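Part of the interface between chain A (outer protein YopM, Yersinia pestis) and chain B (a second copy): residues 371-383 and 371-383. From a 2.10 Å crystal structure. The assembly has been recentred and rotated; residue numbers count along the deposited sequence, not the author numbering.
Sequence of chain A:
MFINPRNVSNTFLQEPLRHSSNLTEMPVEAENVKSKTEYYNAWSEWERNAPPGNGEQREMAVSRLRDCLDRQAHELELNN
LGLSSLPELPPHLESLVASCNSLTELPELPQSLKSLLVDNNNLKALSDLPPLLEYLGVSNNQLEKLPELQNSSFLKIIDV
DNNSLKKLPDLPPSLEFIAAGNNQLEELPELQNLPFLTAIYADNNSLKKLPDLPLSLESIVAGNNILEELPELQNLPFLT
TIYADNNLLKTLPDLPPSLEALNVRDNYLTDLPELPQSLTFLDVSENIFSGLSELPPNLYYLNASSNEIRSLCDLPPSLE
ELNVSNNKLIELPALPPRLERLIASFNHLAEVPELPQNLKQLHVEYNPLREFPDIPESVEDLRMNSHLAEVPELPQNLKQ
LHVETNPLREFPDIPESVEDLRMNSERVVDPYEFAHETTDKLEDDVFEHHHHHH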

ATOM      1  N   GLU A 371      -6.769  16.350  19.155  1.00 46.89           N
ATOM      2  CA  GLU A 371      -6.512  17.432  18.216  1.00 47.34           C
ATOM      3  C   GLU A 371      -5.145  17.208  17.586  1.00 46.44           C
ATOM      4  O   GLU A 371      -4.286  16.547  18.172  1.00 46.23           O
ATOM      5  CB  GLU A 371      -6.507  18.769  18.954  1.00 49.79           C
ATOM      6  CG  GLU A 371      -5.361  18.899  19.948  1.00 53.66           C
ATOM      7  CD  GLU A 371      -5.452  20.156  20.787  1.00 56.85           C
ATOM      8  OE1 GLU A 371      -5.629  21.249  20.205  1.00 57.00           O
ATOM      9  OE2 GLU A 371      -5.340  20.052  22.029  1.00 58.42           O
ATOM     10  N   PHE A 372      -4.944  17.749  16.391  1.00 44.59           N
ATOM     11  CA  PHE A 372      -3.658  17.610  15.732  1.00 44.18           C
ATOM     12  C   PHE A 372      -2.725  18.612  16.383  1.00 42.51           C
ATOM     13  O   PHE A 372      -3.140  19.702  16.766  1.00 43.58           O
ATOM     14  CB  PHE A 372      -3.766  17.909  14.236  1.00 44.83           C
ATOM     15  CG  PHE A 372      -4.630  16.937  13.478  1.00 46.77           C
ATOM     16  CD1 PHE A 372      -4.763  15.619  13.904  1.00 46.30           C
ATOM     17  CD2 PHE A 372      -5.277  17.333  12.311  1.00 46.97           C
ATOM     18  CE1 PHE A 372      -5.530  14.707  13.181  1.00 47.50           C
ATOM     19  CE2 PHE A 372      -6.045  16.429  11.579  1.00 47.19           C
ATOM     20  CZ  PHE A 372      -6.171  15.113  12.013  1.00 48.01           C
ATOM     21  N   PRO A 373      -1.447  18.255  16.531  1.00 40.74           N
ATOM     22  CA  PRO A 373      -0.528  19.204  17.154  1.00 39.88           C
ATOM     23  C   PRO A 373      -0.229  20.309  16.154  1.00 39.25           C
ATOM     24  O   PRO A 373      -0.468  20.146  14.956  1.00 37.98           O
ATOM     25  CB  PRO A 373       0.693  18.345  17.432  1.00 39.60           C
ATOM     26  CG  PRO A 373       0.719  17.448  16.224  1.00 39.51           C
ATOM     27  CD  PRO A 373      -0.736  17.041  16.088  1.00 40.31           C
ATOM     28  N   ASP A 374       0.274  21.439  16.634  1.00 39.83           N
ATOM     29  CA  ASP A 374       0.618  22.511  15.721  1.00 40.07           C
ATOM     30  C   ASP A 374       1.687  21.912  14.822  1.00 38.87           C
ATOM     31  O   ASP A 374       2.628  21.282  15.297  1.00 38.42           O
ATOM     32  CB  ASP A 374       1.175  23.719  16.477  1.00 43.40           C
ATOM     33  CG  ASP A 374       0.132  24.393  17.339  1.00 46.94           C
ATOM     34  OD1 ASP A 374      -0.963  24.690  16.813  1.00 49.58           O
ATOM     35  OD2 ASP A 374       0.405  24.629  18.537  1.00 50.18           O
ATOM     36  N   ILE A 375       1.531  22.088  13.521  1.00 37.89           N
ATOM     37  CA  ILE A 375       2.488  21.539  12.584  1.00 37.90           C
ATOM     38  C   ILE A 375       3.569  22.541  12.229  1.00 39.35           C
ATOM     39  O   ILE A 375       3.296  23.578  11.630  1.00 41.13           O
ATOM     40  CB  ILE A 375       1.789  21.084  11.290  1.00 36.98           C
ATOM     41  CG1 ILE A 375       0.687  20.078  11.632  1.00 37.51           C
ATOM     42  CG2 ILE A 375       2.794  20.474  10.337  1.00 35.98           C
ATOM     43  CD1 ILE A 375       1.152  18.931  12.525  1.00 37.76           C
ATOM     44  N   PRO A 376       4.818  22.253  12.617  1.00 39.02           N
ATOM     45  CA  PRO A 376       5.908  23.174  12.298  1.00 38.35           C
ATOM     46  C   PRO A 376       5.945  23.355  10.788  1.00 38.08           C
ATOM     47  O   PRO A 376       5.612  22.434  10.040  1.00 36.41           O
ATOM     48  CB  PRO A 376       7.139  22.442  12.826  1.00 38.30           C
ATOM     49  CG  PRO A 376       6.595  21.721  14.022  1.00 39.11           C
ATOM     50  CD  PRO A 376       5.289  21.162  13.489  1.00 38.57           C
ATOM     51  N   GLU A 377       6.344  24.541  10.343  1.00 38.19           N
ATOM     52  CA  GLU A 377       6.415  24.828   8.918  1.00 38.58           C
ATOM     53  C   GLU A 377       7.378  23.859   8.246  1.00 35.83           C
ATOM     54  O   GLU A 377       7.292  23.607   7.044  1.00 36.53           O
ATOM     55  CB  GLU A 377       6.883  26.269   8.695  1.00 42.00           C
ATOM     56  CG  GLU A 377       5.971  27.087   7.789  1.00 49.74           C
ATOM     57  CD  GLU A 377       4.640  27.427   8.443  1.00 53.97           C
ATOM     58  OE1 GLU A 377       3.941  26.498   8.904  1.00 56.43           O
ATOM     59  OE2 GLU A 377       4.292  28.629   8.491  1.00 56.37           O
ATOM     60  N   SER A 378       8.297  23.308   9.031  1.00 33.37           N
ATOM     61  CA  SER A 378       9.279  22.369   8.504  1.00 31.32           C
ATOM     62  C   SER A 378       8.645  21.062   8.032  1.00 30.26           C
ATOM     63  O   SER A 378       9.158  20.408   7.130  1.00 30.77           O
ATOM     64  CB  SER A 378      10.325  22.058   9.570  1.00 29.01           C
ATOM     65  OG  SER A 378       9.705  21.530  10.727  1.00 29.44           O
ATOM     66  N   VAL A 379       7.532  20.678   8.639  1.00 30.61           N
ATOM     67  CA  VAL A 379       6.876  19.434   8.263  1.00 32.45           C
ATOM     68  C   VAL A 379       6.542  19.404   6.782  1.00 33.64           C
ATOM     69  O   VAL A 379       5.732  20.194   6.303  1.00 34.85           O
ATOM     70  CB  VAL A 379       5.590  19.221   9.075  1.00 32.79           C
ATOM     71  CG1 VAL A 379       4.903  17.930   8.644  1.00 32.42           C
ATOM     72  CG2 VAL A 379       5.926  19.178  10.557  1.00 32.00           C
ATOM     73  N   GLU A 380       7.182  18.488   6.061  1.00 33.90           N
ATOM     74  CA  GLU A 380       6.961  18.331   4.627  1.00 36.85           C
ATOM     75  C   GLU A 380       6.044  17.137   4.392  1.00 36.77           C
ATOM     76  O   GLU A 380       5.237  17.123   3.470  1.00 37.67           O
ATOM     77  CB  GLU A 380       8.285  18.053   3.908  1.00 38.68           C
ATOM     78  CG  GLU A 380       9.431  18.953   4.304  1.00 43.79           C
ATOM     79  CD  GLU A 380      10.740  18.558   3.636  1.00 47.43           C
ATOM     80  OE1 GLU A 380      11.056  17.350   3.598  1.00 49.39           O
ATOM     81  OE2 GLU A 380      11.463  19.456   3.160  1.00 51.85           O
ATOM     82  N   ASP A 381       6.192  16.134   5.246  1.00 37.22           N
ATOM     83  CA  ASP A 381       5.435  14.898   5.146  1.00 35.03           C
ATOM     84  C   ASP A 381       4.560  14.728   6.373  1.00 35.52           C
ATOM     85  O   ASP A 381       5.045  14.402   7.454  1.00 35.78           O
ATOM     86  CB  ASP A 381       6.412  13.735   5.040  1.00 33.60           C
ATOM     87  CG  ASP A 381       5.723  12.414   4.869  1.00 33.32           C
ATOM     88  OD1 ASP A 381       4.502  12.331   5.127  1.00 32.24           O
ATOM     89  OD2 ASP A 381       6.414  11.453   4.487  1.00 34.13           O
ATOM     90  N   LEU A 382       3.263  14.935   6.195  1.00 34.61           N
ATOM     91  CA  LEU A 382       2.330  14.837   7.297  1.00 34.65           C
ATOM     92  C   LEU A 382       1.201  13.850   7.048  1.00 35.95           C
ATOM     93  O   LEU A 382       0.622  13.801   5.963  1.00 35.78           O
ATOM     94  CB  LEU A 382       1.740  16.217   7.580  1.00 35.53           C
ATOM     95  CG  LEU A 382       0.677  16.336   8.669  1.00 37.11           C
ATOM     96  CD1 LEU A 382       1.265  15.948  10.011  1.00 38.76           C
ATOM     97  CD2 LEU A 382       0.162  17.764   8.706  1.00 38.56           C
ATOM     98  N   ARG A 383       0.904  13.055   8.066  1.00 35.16           N
ATOM     99  CA  ARG A 383      -0.183  12.096   7.995  1.00 36.10           C
ATOM    100  C   ARG A 383      -0.762  12.009   9.384  1.00 35.38           C
ATOM    101  O   ARG A 383      -0.075  11.664  10.340  1.00 36.41           O
ATOM    102  CB  ARG A 383       0.299  10.720   7.523  1.00 36.24           C
ATOM    103  CG  ARG A 383       0.988  10.760   6.169  1.00 40.45           C
ATOM    104  CD  ARG A 383       0.988   9.423   5.450  1.00 42.07           C
ATOM    105  NE  ARG A 383       1.343   8.312   6.319  1.00 44.56           N
ATOM    106  CZ  ARG A 383       1.940   7.201   5.898  1.00 46.29           C
ATOM    107  NH1 ARG A 383       2.252   7.062   4.617  1.00 45.89           N
ATOM    108  NH2 ARG A 383       2.217   6.225   6.754  1.00 47.60           N
TER
ATOM    109  N   GLU B 371       3.080  25.867   1.206  1.00 46.89           N
ATOM    110  CA  GLU B 371       2.738  25.764   2.617  1.00 47.34           C
ATOM    111  C   GLU B 371       1.462  24.943   2.743  1.00 46.44           C
ATOM    112  O   GLU B 371       0.667  24.874   1.805  1.00 46.23           O
ATOM    113  CB  GLU B 371       2.495  27.156   3.195  1.00 49.79           C
ATOM    114  CG  GLU B 371       1.277  27.847   2.597  1.00 53.66           C
ATOM    115  CD  GLU B 371       1.133  29.283   3.057  1.00 56.85           C
ATOM    116  OE1 GLU B 371       1.193  29.524   4.283  1.00 57.00           O
ATOM    117  OE2 GLU B 371       0.952  30.169   2.192  1.00 58.42           O
ATOM    118  N   PHE B 372       1.268  24.317   3.897  1.00 44.59           N
ATOM    119  CA  PHE B 372       0.063  23.538   4.114  1.00 44.18           C
ATOM    120  C   PHE B 372      -1.044  24.527   4.423  1.00 42.51           C
ATOM    121  O   PHE B 372      -0.813  25.552   5.059  1.00 43.58           O
ATOM    122  CB  PHE B 372       0.229  22.573   5.289  1.00 44.83           C
ATOM    123  CG  PHE B 372       1.271  21.511   5.065  1.00 46.77           C
ATOM    124  CD1 PHE B 372       1.559  21.053   3.782  1.00 46.30           C
ATOM    125  CD2 PHE B 372       1.933  20.936   6.146  1.00 46.97           C
ATOM    126  CE1 PHE B 372       2.495  20.040   3.577  1.00 47.50           C
ATOM    127  CE2 PHE B 372       2.869  19.921   5.952  1.00 47.19           C
ATOM    128  CZ  PHE B 372       3.150  19.471   4.666  1.00 48.01           C
ATOM    129  N   PRO B 373      -2.265  24.243   3.966  1.00 40.74           N
ATOM    130  CA  PRO B 373      -3.349  25.180   4.252  1.00 39.88           C
ATOM    131  C   PRO B 373      -3.732  25.037   5.716  1.00 39.25           C
ATOM    132  O   PRO B 373      -3.392  24.039   6.355  1.00 37.98           O
ATOM    133  CB  PRO B 373      -4.453  24.698   3.328  1.00 39.60           C
ATOM    134  CG  PRO B 373      -4.270  23.206   3.383  1.00 39.51           C
ATOM    135  CD  PRO B 373      -2.767  23.055   3.251  1.00 40.31           C
ATOM    136  N   ASP B 374      -4.421  26.032   6.260  1.00 39.83           N
ATOM    137  CA  ASP B 374      -4.850  25.930   7.642  1.00 40.07           C
ATOM    138  C   ASP B 374      -5.760  24.714   7.665  1.00 38.87           C
ATOM    139  O   ASP B 374      -6.633  24.564   6.814  1.00 38.42           O
ATOM    140  CB  ASP B 374      -5.622  27.179   8.071  1.00 43.40           C
ATOM    141  CG  ASP B 374      -4.745  28.409   8.127  1.00 46.94           C
ATOM    142  OD1 ASP B 374      -3.670  28.336   8.761  1.00 49.58           O
ATOM    143  OD2 ASP B 374      -5.129  29.448   7.544  1.00 50.18           O
ATOM    144  N   ILE B 375      -5.543  23.831   8.625  1.00 37.89           N
ATOM    145  CA  ILE B 375      -6.347  22.631   8.719  1.00 37.90           C
ATOM    146  C   ILE B 375      -7.531  22.817   9.646  1.00 39.35           C
ATOM    147  O   ILE B 375      -7.367  23.024  10.846  1.00 41.13           O
ATOM    148  CB  ILE B 375      -5.504  21.444   9.221  1.00 36.98           C
ATOM    149  CG1 ILE B 375      -4.298  21.249   8.300  1.00 37.51           C
ATOM    150  CG2 ILE B 375      -6.347  20.188   9.274  1.00 35.98           C
ATOM    151  CD1 ILE B 375      -4.656  21.176   6.818  1.00 37.76           C
ATOM    152  N   PRO B 376      -8.751  22.766   9.095  1.00 39.02           N
ATOM    153  CA  PRO B 376      -9.935  22.928   9.937  1.00 38.35           C
ATOM    154  C   PRO B 376      -9.895  21.860  11.019  1.00 38.08           C
ATOM    155  O   PRO B 376      -9.386  20.761  10.793  1.00 36.41           O
ATOM    156  CB  PRO B 376     -11.084  22.718   8.954  1.00 38.30           C
ATOM    157  CG  PRO B 376     -10.527  23.283   7.683  1.00 39.11           C
ATOM    158  CD  PRO B 376      -9.122  22.709   7.670  1.00 38.57           C
ATOM    159  N   GLU B 377     -10.426  22.184  12.192  1.00 38.19           N
ATOM    160  CA  GLU B 377     -10.440  21.242  13.301  1.00 38.58           C
ATOM    161  C   GLU B 377     -11.209  19.990  12.902  1.00 35.83           C
ATOM    162  O   GLU B 377     -11.007  18.913  13.463  1.00 36.53           O
ATOM    163  CB  GLU B 377     -11.090  21.885  14.530  1.00 42.00           C
ATOM    164  CG  GLU B 377     -10.242  21.810  15.793  1.00 49.74           C
ATOM    165  CD  GLU B 377      -9.021  22.714  15.740  1.00 53.97           C
ATOM    166  OE1 GLU B 377      -8.230  22.603  14.777  1.00 56.43           O
ATOM    167  OE2 GLU B 377      -8.849  23.537  16.668  1.00 56.37           O
ATOM    168  N   SER B 378     -12.092  20.133  11.920  1.00 33.37           N
ATOM    169  CA  SER B 378     -12.894  19.010  11.453  1.00 31.32           C
ATOM    170  C   SER B 378     -12.052  17.931  10.774  1.00 30.26           C
ATOM    171  O   SER B 378     -12.405  16.757  10.794  1.00 30.77           O
ATOM    172  CB  SER B 378     -13.956  19.501  10.474  1.00 29.01           C
ATOM    173  OG  SER B 378     -13.348  20.164   9.382  1.00 29.44           O
ATOM    174  N   VAL B 379     -10.940  18.325  10.171  1.00 30.61           N
ATOM    175  CA  VAL B 379     -10.091  17.363   9.484  1.00 32.45           C
ATOM    176  C   VAL B 379      -9.656  16.239  10.409  1.00 33.64           C
ATOM    177  O   VAL B 379      -8.935  16.465  11.377  1.00 34.85           O
ATOM    178  CB  VAL B 379      -8.846  18.046   8.898  1.00 32.79           C
ATOM    179  CG1 VAL B 379      -7.956  17.016   8.211  1.00 32.42           C
ATOM    180  CG2 VAL B 379      -9.272  19.124   7.916  1.00 32.00           C
ATOM    181  N   GLU B 380     -10.110  15.028  10.103  1.00 33.90           N
ATOM    182  CA  GLU B 380      -9.772  13.848  10.892  1.00 36.85           C
ATOM    183  C   GLU B 380      -8.682  13.063  10.173  1.00 36.77           C
ATOM    184  O   GLU B 380      -7.821  12.450  10.793  1.00 37.67           O
ATOM    185  CB  GLU B 380     -10.992  12.931  11.035  1.00 38.68           C
ATOM    186  CG  GLU B 380     -12.278  13.629  11.410  1.00 43.79           C
ATOM    187  CD  GLU B 380     -13.469  12.683  11.432  1.00 47.43           C
ATOM    188  OE1 GLU B 380     -13.608  11.869  10.494  1.00 49.39           O
ATOM    189  OE2 GLU B 380     -14.277  12.762  12.379  1.00 51.85           O
ATOM    190  N   ASP B 381      -8.745  13.091   8.849  1.00 37.22           N
ATOM    191  CA  ASP B 381      -7.817  12.363   8.001  1.00 35.03           C
ATOM    192  C   ASP B 381      -7.011  13.337   7.162  1.00 35.52           C
ATOM    193  O   ASP B 381      -7.519  13.910   6.200  1.00 35.78           O
ATOM    194  CB  ASP B 381      -8.610  11.431   7.097  1.00 33.60           C
ATOM    195  CG  ASP B 381      -7.733  10.586   6.223  1.00 33.32           C
ATOM    196  OD1 ASP B 381      -6.533  10.907   6.081  1.00 32.24           O
ATOM    197  OD2 ASP B 381      -8.253   9.602   5.667  1.00 34.13           O
ATOM    198  N   LEU B 382      -5.748  13.508   7.522  1.00 34.61           N
ATOM    199  CA  LEU B 382      -4.888  14.436   6.822  1.00 34.65           C
ATOM    200  C   LEU B 382      -3.616  13.797   6.286  1.00 35.95           C
ATOM    201  O   LEU B 382      -2.964  13.004   6.965  1.00 35.78           O
ATOM    202  CB  LEU B 382      -4.518  15.585   7.757  1.00 35.53           C
ATOM    203  CG  LEU B 382      -3.559  16.654   7.242  1.00 37.11           C
ATOM    204  CD1 LEU B 382      -4.177  17.377   6.061  1.00 38.76           C
ATOM    205  CD2 LEU B 382      -3.254  17.630   8.364  1.00 38.56           C
ATOM    206  N   ARG B 383      -3.280  14.143   5.052  1.00 35.16           N
ATOM    207  CA  ARG B 383      -2.066  13.654   4.424  1.00 36.10           C
ATOM    208  C   ARG B 383      -1.576  14.762   3.528  1.00 35.38           C
ATOM    209  O   ARG B 383      -2.272  15.198   2.615  1.00 36.41           O
ATOM    210  CB  ARG B 383      -2.317  12.376   3.615  1.00 36.24           C
ATOM    211  CG  ARG B 383      -2.911  11.250   4.446  1.00 40.45           C
ATOM    212  CD  ARG B 383      -2.673   9.872   3.856  1.00 42.07           C
ATOM    213  NE  ARG B 383      -2.927   9.817   2.424  1.00 44.56           N
ATOM    214  CZ  ARG B 383      -3.332   8.725   1.783  1.00 46.29           C
ATOM    215  NH1 ARG B 383      -3.533   7.600   2.454  1.00 45.89           N
ATOM    216  NH2 ARG B 383      -3.525   8.754   0.470  1.00 47.60           N
TER

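Two copies of the same segment meet here across an exact two-fold axis, so every pairing occurs twice or lies on the axis itself. At the centre is a residue meeting its own copy: Leu382(A) CD2 and Leu382(B) CD2 stand 3.4 Å apart, tight for two methyl groups. Both leucines send their CA-to-CB bonds toward the partner, and both adopt the t, p rotamer. The first rule is one of symmetry: a residue at the axis must be compatible with itself, and an uncharged, branched side chain meets that demand without any need for a complementary partner.

Around this pair sit the two phenylalanines, which lose more surface to the opposing stretch than any other residue. Phe372(A), with chi1 in m, reaches into a pocket formed by the other chain. Its CE2 lies 4.2 Å from Leu382(B) CB and 3.9 Å from Val379(B) CG1, while CD2 comes within 4.3 Å of Ile375(B) CG2, a methyl near the ring plane at its edge. The pocket draws on three positions spread over eight residues, and the chain reverses between them: a type I turn runs from Pro376(B) to Val379(B), and likewise in chain A, closed by a hydrogen bond from Val379(B) N to Pro376(B) O of 3.0 Å and by its equivalent in chain A. The turn lies between Ile375(B) and Leu382(B) in sequence, and residues before, at the end of and after it converge on one ring. Here the second rule appears: a local turn can build an apolar socket from a short segment, and the same segment supplies the ring that fills its partner's socket.

The socket is not wholly apolar. Phe372(A) CZ lies 3.4 Å from Glu380(B) O, which sits at the ring edge near its plane, where the slightly positive ring hydrogens can face a carbonyl oxygen. The CA-to-CB bond of Glu380(B) points away, and its side chain makes no close contact with the other stretch; the residue offers its backbone to the ring.

Next to the leucines the backbones themselves meet. The strands that begin at Asp381(A) and Asp381(B) run antiparallel, their directions 166° apart and their axes approaching to 5.0 Å. Arg383(A) and Arg383(B) form a non-hydrogen-bonded bridge pair, with a separation of 4.3 Å from Arg383(A) CA to Arg383(B) CA. No hydrogen bond crosses between the two stretches. Instead, Arg383(A) CA approaches Leu382(B) O at 3.1 Å in a CA-H...O contact with an angle of 147° at the hydrogen, and Arg383(B) CA meets Leu382(A) O identically.

At the polar edge, the bridge pairing puts both arginine side chains on the same sheet face. Their aliphatic portions come together, with Arg383(A) CD 4.0 Å from Arg383(B) CD, and beyond that the chains diverge, separating the like-charged guanidinium groups. Each NH2 is hydrogen-bonded elsewhere in the structure. The final rule is that two arginines can share an axis when their methylenes meet and their charged ends part.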